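Local coordinates for protein betaine aldehyde dehydrogenase (Staphylococcus aureus subsp. aureus COL, PDB 4QTO) that catalyses the NAD-dependent oxidation of betaine aldehyde to glycine betaine, as an aldehyde dehydrogenase family enzyme, at residues N275-K283 with W480-I488; N138-L146 with E491-E499. All coordinates share one frame; numbering follows the deposited sequence.

Contact 1: N275-K283 with W480-I488. With NA (sodium ion), chain E.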
# COMPACT_ATOMS: atom_id res chain seq x y z
N ASN A 275 -5.66 -5.73 23.48
CA ASN A 275 -4.91 -4.71 22.76
C ASN A 275 -5.04 -3.37 23.49
O ASN A 275 -6.12 -3.05 24.00
CB ASN A 275 -5.52 -4.50 21.36
CG ASN A 275 -5.34 -5.69 20.44
OD1 ASN A 275 -4.23 -5.95 19.94
ND2 ASN A 275 -6.44 -6.37 20.14
N ILE A 276 -3.95 -2.62 23.57
CA ILE A 276 -4.04 -1.27 24.14
C ILE A 276 -3.45 -0.25 23.19
O ILE A 276 -2.49 -0.50 22.45
CB ILE A 276 -3.45 -1.04 25.54
CG1 ILE A 276 -1.92 -1.02 25.54
CG2 ILE A 276 -4.06 -2.00 26.55
CD1 ILE A 276 -1.25 -2.36 25.33
N ALA A 277 -4.08 0.91 23.24
CA ALA A 277 -3.63 2.09 22.47
C ALA A 277 -3.61 3.19 23.55
O ALA A 277 -4.60 3.38 24.26
CB ALA A 277 -4.56 2.46 21.34
N LEU A 278 -2.45 3.81 23.74
CA LEU A 278 -2.26 4.83 24.78
C LEU A 278 -1.62 6.10 24.23
O LEU A 278 -0.71 6.03 23.42
CB LEU A 278 -1.31 4.31 25.87
CG LEU A 278 -1.71 3.02 26.58
CD1 LEU A 278 -0.56 2.55 27.45
CD2 LEU A 278 -2.97 3.16 27.38
N GLU A 279 -2.11 7.26 24.68
CA GLU A 279 -1.46 8.55 24.37
C GLU A 279 -1.39 9.24 25.71
O GLU A 279 -2.41 9.59 26.30
CB GLU A 279 -2.18 9.38 23.35
CG GLU A 279 -1.22 10.30 22.55
CD GLU A 279 -1.04 11.71 23.09
OE1 GLU A 279 -1.48 12.65 22.39
OE2 GLU A 279 -0.53 11.90 24.20
N LEU A 280 -0.16 9.42 26.18
CA LEU A 280 0.10 9.90 27.53
C LEU A 280 0.85 11.21 27.73
O LEU A 280 1.33 11.46 28.83
CB LEU A 280 0.84 8.80 28.25
CG LEU A 280 0.27 7.38 28.15
CD1 LEU A 280 1.14 6.37 28.89
CD2 LEU A 280 -1.13 7.33 28.69
N GLY A 281 0.91 12.03 26.72
CA GLY A 281 1.56 13.32 26.90
C GLY A 281 3.04 13.24 26.64
O GLY A 281 3.55 12.22 26.22
N GLY A 282 3.72 14.34 26.88
CA GLY A 282 5.12 14.41 26.60
C GLY A 282 5.86 15.56 27.25
O GLY A 282 5.31 16.35 27.96
N LYS A 283 7.16 15.58 27.01
CA LYS A 283 8.07 16.67 27.43
C LYS A 283 8.64 17.09 26.08
O LYS A 283 9.72 16.64 25.67
CB LYS A 283 9.18 16.12 28.32
CG LYS A 283 10.26 17.10 28.63
CD LYS A 283 9.72 18.39 29.20
CE LYS A 283 8.94 18.16 30.48
NZ LYS A 283 8.71 19.43 31.20
N TRP A 480 -0.49 10.25 14.61
CA TRP A 480 -0.02 10.98 15.79
C TRP A 480 0.13 10.02 16.96
O TRP A 480 -0.79 9.22 17.23
CB TRP A 480 -1.08 12.00 16.13
CG TRP A 480 -0.84 12.79 17.38
CD1 TRP A 480 -1.19 12.45 18.66
CD2 TRP A 480 -0.12 14.02 17.47
NE1 TRP A 480 -0.75 13.41 19.53
CE2 TRP A 480 -0.09 14.39 18.83
CE3 TRP A 480 0.50 14.86 16.53
CZ2 TRP A 480 0.53 15.56 19.27
CZ3 TRP A 480 1.09 16.02 16.95
CH2 TRP A 480 1.11 16.37 18.33
N GLY A 481 1.25 10.08 17.65
CA GLY A 481 1.46 9.21 18.80
C GLY A 481 2.88 9.25 19.29
O GLY A 481 3.73 9.91 18.70
N GLY A 482 3.15 8.51 20.36
CA GLY A 482 4.45 8.67 20.95
C GLY A 482 5.39 7.52 21.01
O GLY A 482 4.97 6.36 21.05
N TYR A 483 6.67 7.86 20.88
CA TYR A 483 7.74 6.92 21.20
C TYR A 483 7.82 6.82 22.72
O TYR A 483 7.32 7.69 23.46
CB TYR A 483 9.11 7.43 20.69
CG TYR A 483 9.44 7.44 19.20
CD1 TYR A 483 8.55 7.92 18.24
CD2 TYR A 483 10.69 7.00 18.77
CE1 TYR A 483 8.89 7.98 16.89
CE2 TYR A 483 11.04 7.06 17.42
CZ TYR A 483 10.14 7.56 16.49
OH TYR A 483 10.46 7.65 15.14
N LYS A 484 8.48 5.77 23.21
CA LYS A 484 8.82 5.67 24.62
C LYS A 484 7.61 5.80 25.53
O LYS A 484 6.59 5.14 25.27
CB LYS A 484 9.97 6.68 24.90
CG LYS A 484 11.25 6.39 24.08
CD LYS A 484 12.13 7.62 23.84
CE LYS A 484 12.56 8.27 25.13
NZ LYS A 484 13.37 9.52 24.86
N GLN A 485 7.68 6.60 26.61
CA GLN A 485 6.59 6.62 27.57
C GLN A 485 5.44 7.54 27.16
O GLN A 485 4.49 7.70 27.92
CB GLN A 485 7.05 6.88 28.99
CG GLN A 485 8.12 5.89 29.47
CD GLN A 485 8.23 5.79 30.98
OE1 GLN A 485 7.25 5.85 31.67
NE2 GLN A 485 9.43 5.62 31.47
N SER A 486 5.51 8.10 25.96
CA SER A 486 4.41 8.93 25.48
C SER A 486 3.23 8.11 24.98
O SER A 486 2.16 8.66 24.72
CB SER A 486 4.86 9.94 24.44
OG SER A 486 5.56 11.00 25.09
N GLY A 487 3.40 6.80 24.80
CA GLY A 487 2.29 5.97 24.38
C GLY A 487 2.62 4.67 23.70
O GLY A 487 3.76 4.23 23.68
N ILE A 488 1.56 4.03 23.22
CA ILE A 488 1.60 2.83 22.40
C ILE A 488 0.58 3.06 21.29
O ILE A 488 -0.58 3.39 21.55
CB ILE A 488 1.26 1.56 23.20
CG1 ILE A 488 2.38 1.27 24.21
CG2 ILE A 488 1.04 0.36 22.28
CD1 ILE A 488 2.11 0.13 25.14
NA NA E . 5.82 3.26 24.17
O HOH W 1 0.84 6.83 21.12
O HOH W 2 5.87 3.73 21.79
O HOH W 3 7.88 2.02 23.81
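Ile276 meets Ile488 first through its backbone: Ile488 CG2 packs on Ile276 O at 3.6 Å. In one of the two Ile276 conformers CD1 also comes near Ile488 CD1, a less certain contact. Leu278 pairs with Ile488 as an antiparallel hydrogen-bonded pair. Leu278 N donates to Ile488 O (2.9 Å). Ile488 N returns a bond to Leu278 O (3.0 Å). A water that donates to Leu278 O accepts from Gly482 N, so it bridges the segments.

Glu279 and Gly487 form an antiparallel non-hydrogen-bonded pair. In one of its two conformers the Glu279 chain bends at chi2 (-94°), which brings OE1 to Trp480 NE1 at 3.0 Å. OE1 lies in the indole plane at the ring edge, but the N-H comes from above the carboxylate plane. The two planes are 47° apart. OE2 accepts from Gly281 N, so in this conformer both carboxylate oxygens are bonded.

Leu280 N donates to Ser486 O (2.8 Å). Its side chain packs against Gln485 O. The Ser486 hydroxyl donates to Gly281 O at 2.6 Å, in the carbonyl plane, and takes a bond from Gly441 N.

Sodium sits where the turn meets the short strand. Lys484 O and Gly487 O bind it, each at 2.3 Å, with two waters and Val273 O of the second subunit. The site thus links two chains.

Glu279 to Lys283 form the Glu-Leu-Gly-Gly-Lys run of the family signature. Strand 275-279 lies between parallel strand 252-256 and antiparallel strand 487-488 in the large mixed sheet. Helix 259-269 covers Ile276 and Ile488 through Met266.

Contact 2: N138-L146 with E491-E499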
# COMPACT_ATOMS: atom_id res chain seq x y z
N ASN A 138 -13.23 17.80 10.01
CA ASN A 138 -12.27 17.19 9.10
C ASN A 138 -11.83 15.78 9.52
O ASN A 138 -11.57 14.95 8.67
CB ASN A 138 -11.10 18.09 8.85
CG ASN A 138 -11.48 19.26 7.96
OD1 ASN A 138 -12.35 19.11 7.07
ND2 ASN A 138 -10.81 20.39 8.14
N VAL A 139 -11.77 15.50 10.83
CA VAL A 139 -11.45 14.16 11.29
C VAL A 139 -12.54 13.17 10.87
O VAL A 139 -12.30 12.11 10.28
CB VAL A 139 -11.25 14.15 12.81
CG1 VAL A 139 -11.24 12.72 13.39
CG2 VAL A 139 -9.97 14.87 13.18
N PHE A 140 -13.78 13.51 11.18
CA PHE A 140 -14.88 12.65 10.77
C PHE A 140 -14.93 12.50 9.24
O PHE A 140 -15.15 11.40 8.74
CB PHE A 140 -16.26 13.10 11.31
CG PHE A 140 -16.48 12.79 12.78
CD1 PHE A 140 -16.80 11.51 13.18
CD2 PHE A 140 -16.44 13.78 13.73
CE1 PHE A 140 -17.02 11.20 14.52
CE2 PHE A 140 -16.67 13.47 15.08
CZ PHE A 140 -16.97 12.18 15.47
N MET A 141 -14.72 13.59 8.51
CA MET A 141 -14.79 13.51 7.04
C MET A 141 -13.69 12.64 6.48
O MET A 141 -13.93 11.87 5.54
CB MET A 141 -14.75 14.89 6.39
CG MET A 141 -15.15 14.86 4.93
SD MET A 141 -16.88 14.40 4.68
CE MET A 141 -17.62 15.86 5.46
N TYR A 142 -12.49 12.71 7.07
CA TYR A 142 -11.36 11.90 6.63
C TYR A 142 -11.65 10.40 6.78
O TYR A 142 -11.51 9.64 5.82
CB TYR A 142 -10.09 12.24 7.44
CG TYR A 142 -8.92 11.34 7.10
CD1 TYR A 142 -8.11 11.58 5.99
CD2 TYR A 142 -8.63 10.21 7.89
CE1 TYR A 142 -7.04 10.74 5.68
CE2 TYR A 142 -7.59 9.37 7.57
CZ TYR A 142 -6.80 9.64 6.48
OH TYR A 142 -5.73 8.80 6.19
N PHE A 143 -12.11 10.00 7.97
CA PHE A 143 -12.43 8.61 8.24
C PHE A 143 -13.64 8.11 7.45
O PHE A 143 -13.68 6.96 7.05
CB PHE A 143 -12.53 8.33 9.73
CG PHE A 143 -11.19 8.29 10.39
CD1 PHE A 143 -10.33 7.24 10.14
CD2 PHE A 143 -10.74 9.32 11.21
CE1 PHE A 143 -9.05 7.19 10.70
CE2 PHE A 143 -9.49 9.27 11.78
CZ PHE A 143 -8.64 8.21 11.53
N ALA A 144 -14.62 9.00 7.21
CA ALA A 144 -15.75 8.66 6.34
C ALA A 144 -15.24 8.26 4.96
O ALA A 144 -15.69 7.26 4.37
CB ALA A 144 -16.69 9.83 6.20
N GLY A 145 -14.30 9.05 4.43
CA GLY A 145 -13.72 8.76 3.14
C GLY A 145 -12.81 7.56 3.10
O GLY A 145 -12.64 6.96 2.06
N LEU A 146 -12.22 7.19 4.24
CA LEU A 146 -11.32 6.07 4.27
C LEU A 146 -12.04 4.72 4.43
O LEU A 146 -11.47 3.65 4.10
CB LEU A 146 -10.34 6.24 5.45
CG LEU A 146 -9.14 5.31 5.53
CD1 LEU A 146 -8.33 5.36 4.25
CD2 LEU A 146 -8.27 5.71 6.72
N GLU A 491 -2.95 7.34 16.61
CA GLU A 491 -4.27 7.83 16.26
C GLU A 491 -4.12 8.68 15.01
O GLU A 491 -3.03 9.20 14.72
CB GLU A 491 -4.91 8.59 17.38
CG GLU A 491 -5.28 7.63 18.51
CD GLU A 491 -6.14 8.24 19.61
OE1 GLU A 491 -5.97 9.41 19.94
OE2 GLU A 491 -6.97 7.52 20.15
N LEU A 492 -5.21 8.82 14.28
CA LEU A 492 -5.26 9.54 12.98
C LEU A 492 -4.51 8.77 11.86
O LEU A 492 -3.73 7.85 12.09
CB LEU A 492 -4.75 10.99 13.05
CG LEU A 492 -5.41 11.83 14.14
CD1 LEU A 492 -4.83 13.24 14.11
CD2 LEU A 492 -6.93 11.84 14.01
N GLY A 493 -4.83 9.16 10.63
CA GLY A 493 -4.25 8.53 9.45
C GLY A 493 -4.66 7.09 9.26
O GLY A 493 -5.52 6.55 9.95
N LYS A 494 -4.03 6.45 8.26
CA LYS A 494 -4.33 5.06 8.00
C LYS A 494 -3.91 4.17 9.15
O LYS A 494 -4.62 3.22 9.49
CB LYS A 494 -3.67 4.64 6.68
CG LYS A 494 -4.28 5.36 5.48
CD LYS A 494 -3.67 4.93 4.17
CE LYS A 494 -4.27 5.74 3.02
NZ LYS A 494 -3.80 5.27 1.67
N GLU A 495 -2.80 4.52 9.82
CA GLU A 495 -2.35 3.76 10.96
C GLU A 495 -3.36 3.85 12.12
O GLU A 495 -3.58 2.89 12.86
CB GLU A 495 -0.94 4.25 11.36
CG GLU A 495 -0.14 3.31 12.23
CD GLU A 495 1.34 3.70 12.33
OE1 GLU A 495 2.01 3.16 13.22
OE2 GLU A 495 1.80 4.53 11.51
N GLY A 496 -3.99 5.00 12.30
CA GLY A 496 -5.01 5.16 13.32
C GLY A 496 -6.19 4.24 13.06
O GLY A 496 -6.77 3.64 13.98
N LEU A 497 -6.60 4.15 11.81
CA LEU A 497 -7.71 3.25 11.43
C LEU A 497 -7.33 1.79 11.76
O LEU A 497 -8.16 1.02 12.22
CB LEU A 497 -8.00 3.35 9.91
CG LEU A 497 -9.22 2.55 9.45
CD1 LEU A 497 -10.45 3.41 9.57
CD2 LEU A 497 -9.06 2.10 8.01
N GLU A 498 -6.07 1.44 11.52
CA GLU A 498 -5.59 0.08 11.76
C GLU A 498 -5.69 -0.41 13.19
O GLU A 498 -5.78 -1.61 13.43
CB GLU A 498 -4.16 -0.09 11.21
CG GLU A 498 -4.16 -0.01 9.70
CD GLU A 498 -2.77 0.02 9.06
OE1 GLU A 498 -1.75 0.05 9.76
OE2 GLU A 498 -2.75 0.01 7.82
N GLU A 499 -5.71 0.50 14.16
CA GLU A 499 -5.87 0.12 15.55
C GLU A 499 -7.24 -0.54 15.73
O GLU A 499 -7.42 -1.39 16.63
CB GLU A 499 -5.84 1.28 16.54
CG GLU A 499 -4.54 2.06 16.56
CD GLU A 499 -3.38 1.35 17.23
OE1 GLU A 499 -3.65 0.43 18.05
OE2 GLU A 499 -2.21 1.73 16.90
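The Phe143 ring overlaps Leu492, Gly493 and Leu497. CZ at the ring edge meets Leu492 CA at 3.9 Å, while Leu497 CD1 and Gly493 O approach obliquely. Phe143 CD1 to Leu497 CD1 is 3.9 Å, and the two side chains slide past each other in opposite directions. Phe143 CG is anti to the carbonyl carbon (chi1 -75°), which helps turn the ring edge to Leu492. Tyr142 of the same helix places CD2 over the centre of one Phe143 face.

Leu146 and Leu497 reach toward each other tip to tip, CD2 to CD2 at 3.9 Å. Tyr142 brings OH to 3.6 Å from Gly493 CA and also touches Lys494 CG. Val139 CG2 adds a looser contact with Leu492 CD2. The helix segments cross at -74°, with axes 11.1 Å apart.

Helix 183-197 backs the contact, with Ala192 on Phe143 and Trp189 on Leu492. Lys494 NZ turns to Lys149 O of the third subunit, so the edge of the contact reaches a subunit interface.

No hydrogen bond joins the two segments. The contact is mainly apolar packing, and Tyr142 OH and Gly493 O come close without hydrogen bonding across it. It therefore rests largely on shape and van der Waals contact.

Contact 1 is nested inside the chain loop closed by contact 2, with about 18 Å between their centres. Strand 487-488 runs on into helix 493-498, so one stretch of chain serves both. The contacts meet directly at Trp480 N and Glu491 O, 2.7 Å apart and probably hydrogen-bonded. Ala277 CB also packs on Glu499 OE1 at 4.0 Å. Contact 1 borders the active site: the Gly281 position lies about 7 Å from the di(hydroxyethyl)ether bound there, and Trp480 touches Ser314, next to the modified Cys313. Both contacts reach the second subunit, contact 1 through sodium and contact 2 through Glu495. Contact 2 also reaches the third.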